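Local coordinates for tail spike protein gp49 (Pseudomonas phage LKA1, PDB 4RU4) that is a phage tailspike that probably acts as a lyase on the O-specific polysaccharide of Pseudomonas, degrading the host cell envelope during virus entry, at residues L472-V486 and S500-P513. Sequence-based numbering, arbitrary orientation. Where two conformers were deposited one is given.
Sequences LDITSGSTSPEYLIV and SAAGGFASAPMRMP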
loop_
_atom_site.group_PDB
_atom_site.type_symbol
_atom_site.label_atom_id
_atom_site.label_comp_id
_atom_site.label_asym_id
_atom_site.label_seq_id
_atom_site.Cartn_x
_atom_site.Cartn_y
_atom_site.Cartn_z
ATOM N N LEU B 472 23.199 -13.100 -15.224
ATOM C CA LEU B 472 23.840 -13.409 -13.935
ATOM C C LEU B 472 25.308 -13.768 -14.161
ATOM O O LEU B 472 25.615 -14.836 -14.701
ATOM C CB LEU B 472 23.104 -14.558 -13.217
ATOM C CG LEU B 472 21.578 -14.333 -13.073
ATOM C CD1 LEU B 472 20.862 -15.562 -12.530
ATOM C CD2 LEU B 472 21.255 -13.097 -12.200
ATOM N N ASP B 473 26.203 -12.887 -13.726
ATOM C CA ASP B 473 27.611 -12.959 -14.111
ATOM C C ASP B 473 28.499 -13.063 -12.899
ATOM O O ASP B 473 28.107 -12.696 -11.780
ATOM C CB ASP B 473 28.028 -11.667 -14.813
ATOM C CG ASP B 473 27.404 -11.527 -16.151
ATOM O OD1 ASP B 473 27.405 -12.528 -16.893
ATOM O OD2 ASP B 473 26.896 -10.435 -16.452
ATOM N N ILE B 474 29.717 -13.536 -13.138
ATOM C CA ILE B 474 30.725 -13.585 -12.098
ATOM C C ILE B 474 32.057 -13.039 -12.614
ATOM O O ILE B 474 32.682 -13.622 -13.498
ATOM C CB ILE B 474 30.924 -15.013 -11.592
ATOM C CG1 ILE B 474 29.570 -15.582 -11.115
ATOM C CG2 ILE B 474 32.007 -15.012 -10.489
ATOM C CD1 ILE B 474 29.621 -17.003 -10.602
ATOM N N THR B 475 32.476 -11.912 -12.061
ATOM C CA THR B 475 33.797 -11.378 -12.344
ATOM C C THR B 475 34.794 -11.951 -11.331
ATOM O O THR B 475 35.870 -12.406 -11.703
ATOM C CB THR B 475 33.779 -9.842 -12.310
ATOM O OG1 THR B 475 32.971 -9.366 -13.387
ATOM C CG2 THR B 475 35.191 -9.247 -12.442
ATOM N N SER B 476 34.432 -11.939 -10.054
ATOM C CA SER B 476 35.236 -12.604 -9.028
ATOM C C SER B 476 34.311 -13.051 -7.902
ATOM O O SER B 476 33.172 -12.581 -7.808
ATOM C CB SER B 476 36.351 -11.687 -8.500
ATOM O OG SER B 476 35.794 -10.572 -7.814
ATOM N N GLY B 477 34.789 -13.959 -7.060
ATOM C CA GLY B 477 33.965 -14.516 -6.009
ATOM C C GLY B 477 33.199 -15.717 -6.549
ATOM O O GLY B 477 33.544 -16.252 -7.602
ATOM N N SER B 478 32.153 -16.133 -5.847
ATOM C CA SER B 478 31.423 -17.356 -6.229
ATOM C C SER B 478 30.107 -17.377 -5.500
ATOM O O SER B 478 29.925 -16.635 -4.555
ATOM C CB SER B 478 32.221 -18.601 -5.810
ATOM O OG SER B 478 32.507 -18.518 -4.424
ATOM N N THR B 479 29.176 -18.234 -5.926
ATOM C CA THR B 479 27.907 -18.301 -5.243
ATOM C C THR B 479 27.266 -19.689 -5.377
ATOM O O THR B 479 27.406 -20.344 -6.402
ATOM C CB THR B 479 26.917 -17.195 -5.742
ATOM O OG1 THR B 479 25.790 -17.143 -4.868
ATOM C CG2 THR B 479 26.447 -17.448 -7.182
ATOM N N SER B 480 26.590 -20.114 -4.320
ATOM C CA SER B 480 25.763 -21.332 -4.355
ATOM C C SER B 480 24.346 -20.932 -3.931
ATOM O O SER B 480 23.971 -21.035 -2.748
ATOM C CB SER B 480 26.334 -22.382 -3.397
ATOM O OG SER B 480 27.542 -22.919 -3.918
ATOM N N PRO B 481 23.559 -20.425 -4.883
ATOM C CA PRO B 481 22.230 -19.902 -4.524
ATOM C C PRO B 481 21.304 -21.011 -4.044
ATOM O O PRO B 481 21.467 -22.149 -4.472
ATOM C CB PRO B 481 21.700 -19.336 -5.853
ATOM C CG PRO B 481 22.962 -19.062 -6.686
ATOM C CD PRO B 481 23.868 -20.243 -6.313
ATOM N N GLU B 482 20.383 -20.692 -3.143
ATOM C CA GLU B 482 19.276 -21.601 -2.823
ATOM C C GLU B 482 18.222 -21.637 -3.919
ATOM O O GLU B 482 17.517 -22.631 -4.066
ATOM C CB GLU B 482 18.611 -21.230 -1.494
ATOM C CG GLU B 482 19.492 -21.463 -0.278
ATOM C CD GLU B 482 18.880 -20.914 1.020
ATOM O OE1 GLU B 482 17.866 -20.165 0.976
ATOM O OE2 GLU B 482 19.427 -21.236 2.097
ATOM N N TYR B 483 18.068 -20.563 -4.682
ATOM C CA TYR B 483 17.062 -20.601 -5.749
ATOM C C TYR B 483 17.298 -19.550 -6.805
ATOM O O TYR B 483 17.866 -18.480 -6.542
ATOM C CB TYR B 483 15.626 -20.418 -5.208
ATOM C CG TYR B 483 15.379 -19.134 -4.414
ATOM C CD1 TYR B 483 14.970 -17.958 -5.052
ATOM C CD2 TYR B 483 15.532 -19.112 -3.027
ATOM C CE1 TYR B 483 14.718 -16.796 -4.323
ATOM C CE2 TYR B 483 15.299 -17.962 -2.292
ATOM C CZ TYR B 483 14.878 -16.810 -2.947
ATOM O OH TYR B 483 14.628 -15.679 -2.220
ATOM N N LEU B 484 16.825 -19.876 -7.995
ATOM C CA LEU B 484 16.868 -18.972 -9.125
ATOM C C LEU B 484 15.544 -19.189 -9.871
ATOM O O LEU B 484 15.344 -20.205 -10.527
ATOM C CB LEU B 484 18.092 -19.330 -9.969
ATOM C CG LEU B 484 18.356 -18.713 -11.324
ATOM C CD1 LEU B 484 17.911 -17.281 -11.297
ATOM C CD2 LEU B 484 19.885 -18.815 -11.570
ATOM N N ILE B 485 14.632 -18.232 -9.744
ATOM C CA ILE B 485 13.236 -18.453 -10.146
ATOM C C ILE B 485 12.782 -17.350 -11.093
ATOM O O ILE B 485 12.941 -16.163 -10.791
ATOM C CB ILE B 485 12.321 -18.486 -8.890
ATOM C CG1 ILE B 485 12.593 -19.765 -8.106
ATOM C CG2 ILE B 485 10.824 -18.387 -9.279
ATOM C CD1 ILE B 485 12.014 -19.764 -6.667
ATOM N N VAL B 486 12.281 -17.754 -12.257
ATOM C CA VAL B 486 11.572 -16.870 -13.191
ATOM C C VAL B 486 10.190 -17.473 -13.449
ATOM O O VAL B 486 10.098 -18.601 -13.873
ATOM C CB VAL B 486 12.341 -16.743 -14.542
ATOM C CG1 VAL B 486 11.553 -15.899 -15.542
ATOM C CG2 VAL B 486 13.701 -16.119 -14.309
ATOM N N SER B 500 20.764 -15.860 -18.639
ATOM C CA SER B 500 22.170 -16.155 -18.819
ATOM C C SER B 500 22.723 -16.323 -17.420
ATOM O O SER B 500 22.552 -15.451 -16.569
ATOM C CB SER B 500 22.884 -15.018 -19.556
ATOM O OG SER B 500 22.504 -15.021 -20.916
ATOM N N ALA B 501 23.355 -17.461 -17.167
ATOM C CA ALA B 501 23.834 -17.759 -15.818
ATOM C C ALA B 501 25.230 -18.352 -15.857
ATOM O O ALA B 501 25.440 -19.390 -16.500
ATOM C CB ALA B 501 22.893 -18.727 -15.109
ATOM N N ALA B 502 26.166 -17.715 -15.158
ATOM C CA ALA B 502 27.547 -18.191 -15.146
ATOM C C ALA B 502 27.904 -18.857 -13.810
ATOM O O ALA B 502 27.343 -18.520 -12.760
ATOM C CB ALA B 502 28.497 -17.057 -15.458
ATOM N N GLY B 503 28.844 -19.798 -13.856
ATOM C CA GLY B 503 29.368 -20.406 -12.638
ATOM C C GLY B 503 28.307 -20.977 -11.712
ATOM O O GLY B 503 27.447 -21.755 -12.142
ATOM N N GLY B 504 28.342 -20.580 -10.438
ATOM C CA GLY B 504 27.392 -21.126 -9.476
ATOM C C GLY B 504 25.936 -20.760 -9.735
ATOM O O GLY B 504 25.035 -21.453 -9.266
ATOM N N PHE B 505 25.695 -19.679 -10.481
ATOM C CA PHE B 505 24.336 -19.373 -10.924
ATOM C C PHE B 505 23.846 -20.460 -11.859
ATOM O O PHE B 505 22.663 -20.802 -11.841
ATOM C CB PHE B 505 24.258 -18.034 -11.665
ATOM C CG PHE B 505 24.407 -16.817 -10.771
ATOM C CD1 PHE B 505 23.461 -16.540 -9.782
ATOM C CD2 PHE B 505 25.471 -15.942 -10.938
ATOM C CE1 PHE B 505 23.575 -15.427 -8.977
ATOM C CE2 PHE B 505 25.597 -14.798 -10.148
ATOM C CZ PHE B 505 24.654 -14.545 -9.154
ATOM N N ALA B 506 24.740 -20.979 -12.699
ATOM C CA ALA B 506 24.342 -21.990 -13.689
ATOM C C ALA B 506 23.921 -23.305 -13.025
ATOM O O ALA B 506 23.098 -24.023 -13.564
ATOM C CB ALA B 506 25.466 -22.241 -14.723
ATOM N N SER B 507 24.468 -23.588 -11.842
ATOM C CA SER B 507 24.183 -24.843 -11.156
ATOM C C SER B 507 23.163 -24.701 -10.023
ATOM O O SER B 507 22.926 -25.638 -9.274
ATOM C CB SER B 507 25.484 -25.478 -10.645
ATOM O OG SER B 507 26.238 -24.547 -9.894
ATOM N N ALA B 508 22.577 -23.515 -9.893
ATOM C CA ALA B 508 21.584 -23.249 -8.846
ATOM C C ALA B 508 20.292 -24.021 -9.098
ATOM O O ALA B 508 19.981 -24.332 -10.247
ATOM C CB ALA B 508 21.275 -21.751 -8.818
ATOM N N PRO B 509 19.525 -24.329 -8.039
ATOM C CA PRO B 509 18.210 -24.943 -8.287
ATOM C C PRO B 509 17.323 -23.917 -9.005
ATOM O O PRO B 509 17.092 -22.843 -8.451
ATOM C CB PRO B 509 17.666 -25.195 -6.887
ATOM C CG PRO B 509 18.885 -25.174 -5.978
ATOM C CD PRO B 509 19.764 -24.134 -6.603
ATOM N N MET B 510 16.841 -24.252 -10.201
ATOM C CA MET B 510 16.110 -23.313 -11.035
ATOM C C MET B 510 14.657 -23.679 -11.178
ATOM O O MET B 510 14.327 -24.858 -11.232
ATOM C CB MET B 510 16.677 -23.314 -12.457
ATOM C CG MET B 510 18.028 -22.686 -12.577
ATOM S SD MET B 510 18.552 -22.859 -14.291
ATOM C CE MET B 510 20.169 -22.098 -14.151
ATOM N N ARG B 511 13.806 -22.655 -11.265
ATOM C CA ARG B 511 12.450 -22.794 -11.781
ATOM C C ARG B 511 12.297 -21.860 -12.987
ATOM O O ARG B 511 12.584 -20.665 -12.876
ATOM C CB ARG B 511 11.415 -22.463 -10.686
ATOM C CG ARG B 511 9.984 -22.704 -11.094
ATOM C CD ARG B 511 8.998 -22.225 -10.026
ATOM N NE ARG B 511 9.339 -22.712 -8.718
ATOM C CZ ARG B 511 9.174 -22.035 -7.580
ATOM N NH1 ARG B 511 8.599 -20.829 -7.532
ATOM N NH2 ARG B 511 9.556 -22.614 -6.467
ATOM N N MET B 512 11.917 -22.412 -14.149
ATOM C CA MET B 512 11.792 -21.643 -15.397
ATOM C C MET B 512 10.443 -21.972 -16.031
ATOM O O MET B 512 9.932 -23.089 -15.856
ATOM C CB MET B 512 12.935 -21.964 -16.385
ATOM C CG MET B 512 14.326 -21.585 -15.865
ATOM S SD MET B 512 14.568 -19.803 -15.926
ATOM C CE MET B 512 15.549 -19.523 -14.453
ATOM N N PRO B 513 9.852 -21.003 -16.744
ATOM C CA PRO B 513 8.452 -21.114 -17.188
ATOM C C PRO B 513 8.244 -22.267 -18.162
ATOM O O PRO B 513 9.194 -22.682 -18.837
ATOM C CB PRO B 513 8.201 -19.785 -17.924
ATOM C CG PRO B 513 9.284 -18.834 -17.437
ATOM C CD PRO B 513 10.463 -19.705 -17.105
HETATM O O HOH W 1 30.291 -19.605 -8.430
#
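F505 lies with its ring between L472 and T479, a worked example of an aromatic side chain from one coil of a solenoid inserted between a strand residue and a loop residue of the preceding coil. Its CB starts 4.0 Å from L472 CB. With CG anti to the carbonyl carbon (chi1 -72°), the ring crosses L472 at about a right angle: L472 CB sits over one face, off centre toward the rim and nearest F505 CG and CD2, in a CH-pi contact. F505 CD1 meets L472 CD1 at 3.9 Å and P481 CG at 4.0 Å. At the ring's edge, near its plane, D473 O lies 3.7 Å from F505 CE2. At the tip, F505 CZ and CE1 come under T479 CG2, which stands over the centre of the opposite face, 3.8 Å from the ring centroid. The two segments belong to successive coils of a right-handed parallel beta-helix, as in pectin lyase-like proteins. Between strands 484-486 and 510-513, V486 N donates to R511 O almost straight (176°), and L484 O accepts from R511 N. Where the loops pass, G504 CA makes a CA-H...O contact to T479 O at 3.2 Å, and one water accepts from both T479 N and G504 N. On the strand face opposite L484 and M510, I485 CD1 lies off centre over the R511 guanidinium, whose NH1 forms a salt bridge with E487, while NH2 forms one with the V602 terminal carboxylate and a hydrogen bond to L489 O of the second subunit.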